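Local coordinates for protein UTP--glucose-1-phosphate uridylyltransferase YngB (Bacillus subtilis, PDB 7O2N) that catalyses the formation of UDP-glucose from UTP and glucose-1-phosphate, a step towards the glycolipids that anchor lipoteichoic acid and towards wall teichoic acid glucosylation, at residues E190-P194 / E195-S199; E165-K169 / Y170-N174. One frame throughout, in Å; residues are numbered along the deposited sequence.

Interaction 1 (E190-P194 / E195-S199)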
ATOM      1  N   GLU A 190      28.031   6.540  13.797  1.00 76.87           N
ATOM      2  CA  GLU A 190      26.860   5.806  13.355  1.00 82.48           C
ATOM      3  C   GLU A 190      26.093   5.337  14.577  1.00 81.38           C
ATOM      4  O   GLU A 190      26.611   4.576  15.382  1.00100.72           O
ATOM      5  CB  GLU A 190      27.273   4.623  12.476  1.00 89.49           C
ATOM      6  CG  GLU A 190      26.113   3.878  11.833  1.00 99.61           C
ATOM      7  CD  GLU A 190      25.126   4.610  10.929  1.00106.86           C
ATOM      8  OE1 GLU A 190      24.104   3.987  10.588  1.00117.83           O
ATOM      9  OE2 GLU A 190      25.341   5.791  10.592  1.00 96.14           O
ATOM     10  N   LYS A 191      24.855   5.812  14.673  1.00 83.35           N
ATOM     11  CA  LYS A 191      23.923   5.502  15.741  1.00 86.86           C
ATOM     12  C   LYS A 191      24.626   5.256  17.082  1.00 81.67           C
ATOM     13  O   LYS A 191      24.714   4.124  17.542  1.00 72.54           O
ATOM     14  CB  LYS A 191      22.829   4.537  15.273  1.00 98.41           C
ATOM     15  CG  LYS A 191      23.224   3.277  14.508  1.00109.46           C
ATOM     16  CD  LYS A 191      22.107   2.218  14.519  1.00120.21           C
ATOM     17  CE  LYS A 191      22.566   0.772  14.378  1.00128.81           C
ATOM     18  NZ  LYS A 191      23.255   0.224  15.575  1.00115.10           N
ATOM     19  N   PRO A 192      25.133   6.322  17.748  1.00 81.99           N
ATOM     20  CA  PRO A 192      25.746   6.220  19.076  1.00 86.81           C
ATOM     21  C   PRO A 192      24.735   6.237  20.218  1.00 93.87           C
ATOM     22  O   PRO A 192      23.601   6.679  20.023  1.00 90.78           O
ATOM     23  CB  PRO A 192      26.504   7.552  19.179  1.00 84.59           C
ATOM     24  CG  PRO A 192      25.645   8.516  18.406  1.00 77.85           C
ATOM     25  CD  PRO A 192      25.155   7.699  17.235  1.00 84.76           C
ATOM     26  N   SER A 193      25.179   5.788  21.406  1.00 94.02           N
ATOM     27  CA  SER A 193      24.411   5.858  22.642  1.00 91.39           C
ATOM     28  C   SER A 193      24.249   7.319  23.059  1.00 90.24           C
ATOM     29  O   SER A 193      25.164   8.110  22.859  1.00 98.40           O
ATOM     30  CB  SER A 193      25.069   5.057  23.733  1.00101.18           C
ATOM     31  OG  SER A 193      25.282   3.715  23.323  1.00127.63           O
ATOM     32  N   PRO A 194      23.107   7.716  23.674  1.00 86.47           N
ATOM     33  CA  PRO A 194      22.734   9.130  23.781  1.00 88.16           C
ATOM     34  C   PRO A 194      23.761  10.061  24.424  1.00101.51           C
ATOM     35  O   PRO A 194      23.701  11.272  24.205  1.00 99.22           O
ATOM     36  CB  PRO A 194      21.440   9.102  24.600  1.00 83.61           C
ATOM     37  CG  PRO A 194      20.886   7.722  24.330  1.00 89.48           C
ATOM     38  CD  PRO A 194      22.108   6.829  24.288  1.00 82.24           C
ATOM     39  N   GLU A 195      24.691   9.485  25.207  1.00113.42           N
ATOM     40  CA  GLU A 195      25.736  10.253  25.882  1.00116.78           C
ATOM     41  C   GLU A 195      26.992  10.312  25.009  1.00116.24           C
ATOM     42  O   GLU A 195      27.640  11.360  24.921  1.00110.02           O
ATOM     43  CB  GLU A 195      25.957   9.779  27.331  1.00123.37           C
ATOM     44  CG  GLU A 195      26.659   8.434  27.521  1.00124.79           C
ATOM     45  CD  GLU A 195      26.064   7.217  26.829  1.00129.12           C
ATOM     46  OE1 GLU A 195      26.226   7.106  25.603  1.00134.89           O
ATOM     47  OE2 GLU A 195      25.429   6.392  27.512  1.00121.71           O
ATOM     48  N   GLU A 196      27.283   9.173  24.357  1.00112.16           N
ATOM     49  CA  GLU A 196      28.388   8.971  23.427  1.00106.34           C
ATOM     50  C   GLU A 196      28.244   9.902  22.217  1.00102.28           C
ATOM     51  O   GLU A 196      29.234  10.264  21.583  1.00104.52           O
ATOM     52  CB  GLU A 196      28.340   7.517  22.953  1.00105.84           C
ATOM     53  CG  GLU A 196      29.673   6.798  22.853  1.00112.31           C
ATOM     54  CD  GLU A 196      29.610   5.517  22.020  1.00123.88           C
ATOM     55  OE1 GLU A 196      30.467   5.364  21.126  1.00127.49           O
ATOM     56  OE2 GLU A 196      28.703   4.669  22.249  1.00116.27           O
ATOM     57  N   ALA A 197      26.997  10.286  21.905  1.00 89.95           N
ATOM     58  CA  ALA A 197      26.669  11.141  20.777  1.00 88.61           C
ATOM     59  C   ALA A 197      27.201  12.549  21.011  1.00 84.93           C
ATOM     60  O   ALA A 197      26.956  13.141  22.058  1.00 95.61           O
ATOM     61  CB  ALA A 197      25.175  11.150  20.573  1.00 91.28           C
ATOM     62  N   PRO A 198      27.945  13.116  20.036  1.00 80.26           N
ATOM     63  CA  PRO A 198      28.528  14.452  20.159  1.00 84.95           C
ATOM     64  C   PRO A 198      27.714  15.576  19.516  1.00 81.18           C
ATOM     65  O   PRO A 198      28.245  16.632  19.175  1.00 84.38           O
ATOM     66  CB  PRO A 198      29.808  14.263  19.338  1.00 95.56           C
ATOM     67  CG  PRO A 198      29.349  13.409  18.180  1.00 94.01           C
ATOM     68  CD  PRO A 198      28.323  12.462  18.775  1.00 88.05           C
ATOM     69  N   SER A 199      26.421  15.327  19.326  1.00 77.33           N
ATOM     70  CA  SER A 199      25.478  16.365  18.943  1.00 81.11           C
ATOM     71  C   SER A 199      24.060  15.789  18.918  1.00 84.53           C
ATOM     72  O   SER A 199      23.855  14.601  19.187  1.00 78.08           O
ATOM     73  CB  SER A 199      25.889  17.020  17.641  1.00 79.29           C
ATOM     74  OG  SER A 199      24.802  17.163  16.736  1.00 78.47           O
TER
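S193 and A197 close an alpha-turn, a single helical turn outside any regular helix, in the connection between strands 182-190 and 201-204. The closing link runs from A197 N to S193 O at 3.0 Å, a bent hydrogen bond (N-H...O 138°). P194, E195 and E196, the three residues enclosed by this bond, all have helical backbone angles. P194 takes the first of these places, where its fixed phi suits the turn and its missing N-H costs no bond within it. Its CB points away from the following residues.

E195 turns its side chain back over the start of the turn. With CG set between the backbone N and the carbonyl carbon (chi1 73°) and a further bend at chi2 (-55°), the carboxylate returns to the main chain, where E195 OE1 accepts E196 N at 2.6 Å through its anti lone pair. The same oxygen also lies near CB of S193. The three enclosed residues are exposed, and the E196 chain runs out extended beyond CG.

Where the chain enters and leaves the turn, P192 and A197 point their CB atoms towards each other. P192 also packs on I172 of strand 171-175 and A197 on V167, so this side of the turn faces the body of the domain. Of the residues in the contact P192 is the one that is buried, and it meets the alanine through an apolar approach of P192 CG to A197 CB, 3.4 Å apart.

Interaction 2 (E165-K169 / Y170-N174)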
ATOM      1  N   GLU A 165      16.692  11.337  22.603  1.00 82.05           N
ATOM      2  CA  GLU A 165      16.455   9.910  22.783  1.00 92.00           C
ATOM      3  C   GLU A 165      16.760   9.159  21.493  1.00 93.38           C
ATOM      4  O   GLU A 165      17.333   8.071  21.541  1.00 95.74           O
ATOM      5  CB  GLU A 165      15.051   9.565  23.285  1.00 95.32           C
ATOM      6  CG  GLU A 165      13.940  10.291  22.564  1.00102.02           C
ATOM      7  CD  GLU A 165      13.589  11.629  23.188  1.00112.55           C
ATOM      8  OE1 GLU A 165      12.384  11.881  23.358  1.00124.30           O
ATOM      9  OE2 GLU A 165      14.518  12.417  23.495  1.00112.71           O
ATOM     10  N   ASP A 166      16.423   9.791  20.362  1.00 93.79           N
ATOM     11  CA  ASP A 166      16.387   9.135  19.067  1.00 88.89           C
ATOM     12  C   ASP A 166      17.741   9.171  18.371  1.00 84.54           C
ATOM     13  O   ASP A 166      17.793   8.858  17.188  1.00 90.61           O
ATOM     14  CB  ASP A 166      15.412   9.803  18.096  1.00 82.05           C
ATOM     15  CG  ASP A 166      13.997  10.032  18.595  1.00 85.65           C
ATOM     16  OD1 ASP A 166      13.453   9.155  19.315  1.00 85.47           O
ATOM     17  OD2 ASP A 166      13.437  11.092  18.233  1.00 85.43           O
ATOM     18  N   VAL A 167      18.829   9.505  19.080  1.00 76.76           N
ATOM     19  CA  VAL A 167      20.093   9.710  18.387  1.00 72.09           C
ATOM     20  C   VAL A 167      20.721   8.370  18.001  1.00 73.56           C
ATOM     21  O   VAL A 167      21.554   8.294  17.095  1.00 82.64           O
ATOM     22  CB  VAL A 167      21.068  10.630  19.145  1.00 64.30           C
ATOM     23  CG1 VAL A 167      20.544  12.053  19.239  1.00 60.35           C
ATOM     24  CG2 VAL A 167      21.429  10.089  20.513  1.00 71.46           C
ATOM     25  N   SER A 168      20.284   7.306  18.679  1.00 76.02           N
ATOM     26  CA  SER A 168      20.788   5.971  18.398  1.00 77.33           C
ATOM     27  C   SER A 168      20.081   5.374  17.184  1.00 72.28           C
ATOM     28  O   SER A 168      20.320   4.229  16.829  1.00 77.17           O
ATOM     29  CB  SER A 168      20.656   5.083  19.601  1.00 80.26           C
ATOM     30  OG  SER A 168      21.716   5.314  20.518  1.00 88.98           O
ATOM     31  N   LYS A 169      19.207   6.153  16.553  1.00 76.14           N
ATOM     32  CA  LYS A 169      18.457   5.712  15.392  1.00 76.03           C
ATOM     33  C   LYS A 169      19.155   6.224  14.137  1.00 71.58           C
ATOM     34  O   LYS A 169      18.783   5.857  13.031  1.00 74.07           O
ATOM     35  CB  LYS A 169      17.031   6.272  15.458  1.00 84.25           C
ATOM     36  CG  LYS A 169      15.941   5.420  14.818  1.00100.45           C
ATOM     37  CD  LYS A 169      14.644   6.178  14.525  1.00111.79           C
ATOM     38  CE  LYS A 169      14.121   7.039  15.663  1.00113.41           C
ATOM     39  NZ  LYS A 169      14.010   6.285  16.935  1.00111.89           N
ATOM     40  N   TYR A 170      20.162   7.081  14.309  1.00 73.19           N
ATOM     41  CA  TYR A 170      20.660   7.893  13.206  1.00 72.72           C
ATOM     42  C   TYR A 170      22.190   7.897  13.163  1.00 75.96           C
ATOM     43  O   TYR A 170      22.855   7.296  14.004  1.00 78.56           O
ATOM     44  CB  TYR A 170      20.176   9.334  13.382  1.00 59.40           C
ATOM     45  CG  TYR A 170      18.702   9.579  13.194  1.00 59.64           C
ATOM     46  CD1 TYR A 170      18.121   9.459  11.942  1.00 59.90           C
ATOM     47  CD2 TYR A 170      17.897  10.012  14.240  1.00 60.56           C
ATOM     48  CE1 TYR A 170      16.776   9.733  11.737  1.00 56.18           C
ATOM     49  CE2 TYR A 170      16.548  10.284  14.059  1.00 57.27           C
ATOM     50  CZ  TYR A 170      15.988  10.147  12.798  1.00 56.49           C
ATOM     51  OH  TYR A 170      14.671  10.415  12.586  1.00 48.85           O
ATOM     52  N   GLY A 171      22.729   8.574  12.139  1.00 77.36           N
ATOM     53  CA  GLY A 171      24.112   9.022  12.131  1.00 68.89           C
ATOM     54  C   GLY A 171      24.205  10.486  12.561  1.00 71.34           C
ATOM     55  O   GLY A 171      23.423  11.335  12.102  1.00 58.26           O
ATOM     56  N   ILE A 172      25.188  10.753  13.439  1.00 70.97           N
ATOM     57  CA  ILE A 172      25.294  12.023  14.137  1.00 71.17           C
ATOM     58  C   ILE A 172      26.596  12.717  13.760  1.00 72.12           C
ATOM     59  O   ILE A 172      27.677  12.129  13.899  1.00 77.05           O
ATOM     60  CB  ILE A 172      25.184  11.798  15.655  1.00 74.62           C
ATOM     61  CG1 ILE A 172      23.907  11.035  16.024  1.00 78.86           C
ATOM     62  CG2 ILE A 172      25.324  13.113  16.414  1.00 63.80           C
ATOM     63  CD1 ILE A 172      22.614  11.689  15.570  1.00 72.72           C
ATOM     64  N   ILE A 173      26.428  13.951  13.250  1.00 75.05           N
ATOM     65  CA  ILE A 173      27.423  14.960  12.916  1.00 75.91           C
ATOM     66  C   ILE A 173      28.284  15.246  14.146  1.00 82.64           C
ATOM     67  O   ILE A 173      27.919  14.878  15.268  1.00 97.84           O
ATOM     68  CB  ILE A 173      26.637  16.238  12.575  1.00 70.36           C
ATOM     69  CG1 ILE A 173      27.129  16.974  11.335  1.00 69.68           C
ATOM     70  CG2 ILE A 173      26.591  17.148  13.791  1.00 68.72           C
ATOM     71  CD1 ILE A 173      26.312  18.224  11.050  1.00 76.24           C
ATOM     72  N   ASN A 174      29.400  15.957  13.933  1.00 84.18           N
ATOM     73  CA  ASN A 174      30.223  16.453  15.027  1.00 78.04           C
ATOM     74  C   ASN A 174      30.844  17.777  14.603  1.00 73.37           C
ATOM     75  O   ASN A 174      31.982  17.790  14.153  1.00 74.51           O
ATOM     76  CB  ASN A 174      31.271  15.420  15.449  1.00 78.83           C
ATOM     77  CG  ASN A 174      32.190  15.883  16.553  1.00 77.72           C
ATOM     78  OD1 ASN A 174      32.237  17.072  16.883  1.00 79.00           O
ATOM     79  ND2 ASN A 174      32.920  14.933  17.120  1.00 74.53           N
TER
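Y170 lays its ring back along the 3-10 turn that precedes it, where the chain passes from 165-169 into strand 171-175. Its backbone N reaches V167 O at 3.3 Å, a weak bond in the i to i+3 pattern, following the one from K169 N to D166 O. CG stands beside the backbone N (chi1 -69°), which swings the ring over the turn: CD2 approaches D166 O obliquely at 3.2 Å, while K169 CB lies over one face, 4.0 Å above the plane and displaced towards the rim. Beyond CB the lysine chain leads away from the ring, bending at chi3 and chi4 to bring NZ within 3.8 Å of D166 OD1, a long salt bridge inside the turn. Y170 OH is hydrogen-bonded to R252 NH2.

After G171, I172 points back to the turn. Its CD1 rests 4.0 Å from V167 CB, and CG1 lies 3.8 Å from V167 O, so the CG1-CD1 branch packs beside V167 and its carbonyl.

I173 and N174 carry the strand onward into the mixed sheet. G171 and I173 form backbone bonds with V203 and I201, whereas I172 and N174 bond to V189 and N186; strand 171-175 thus runs between strands 182-190 and 201-204, with Y170 and I172 both packed on A202.

Interaction 2 comes first along the chain and interaction 1 follows, after the hairpin partner strand 182-190 has run back antiparallel to strand 171-175. The two centres are about 6 Å apart, on the same side of the chain's centre. They meet directly: S168 OG is hydrogen-bonded to P192 O, K191 CB packs against S168 O and Y170 O, and S199 OG touches I173 CG2. One turn therefore leads into strand 171-175 and the other joins its two neighbours, strands 182-190 and 201-204, so the two loops lie side by side on that part of the mixed sheet of this GT-A-clan nucleotidyltransferase. Neither is touched by the second subunit of the homodimer.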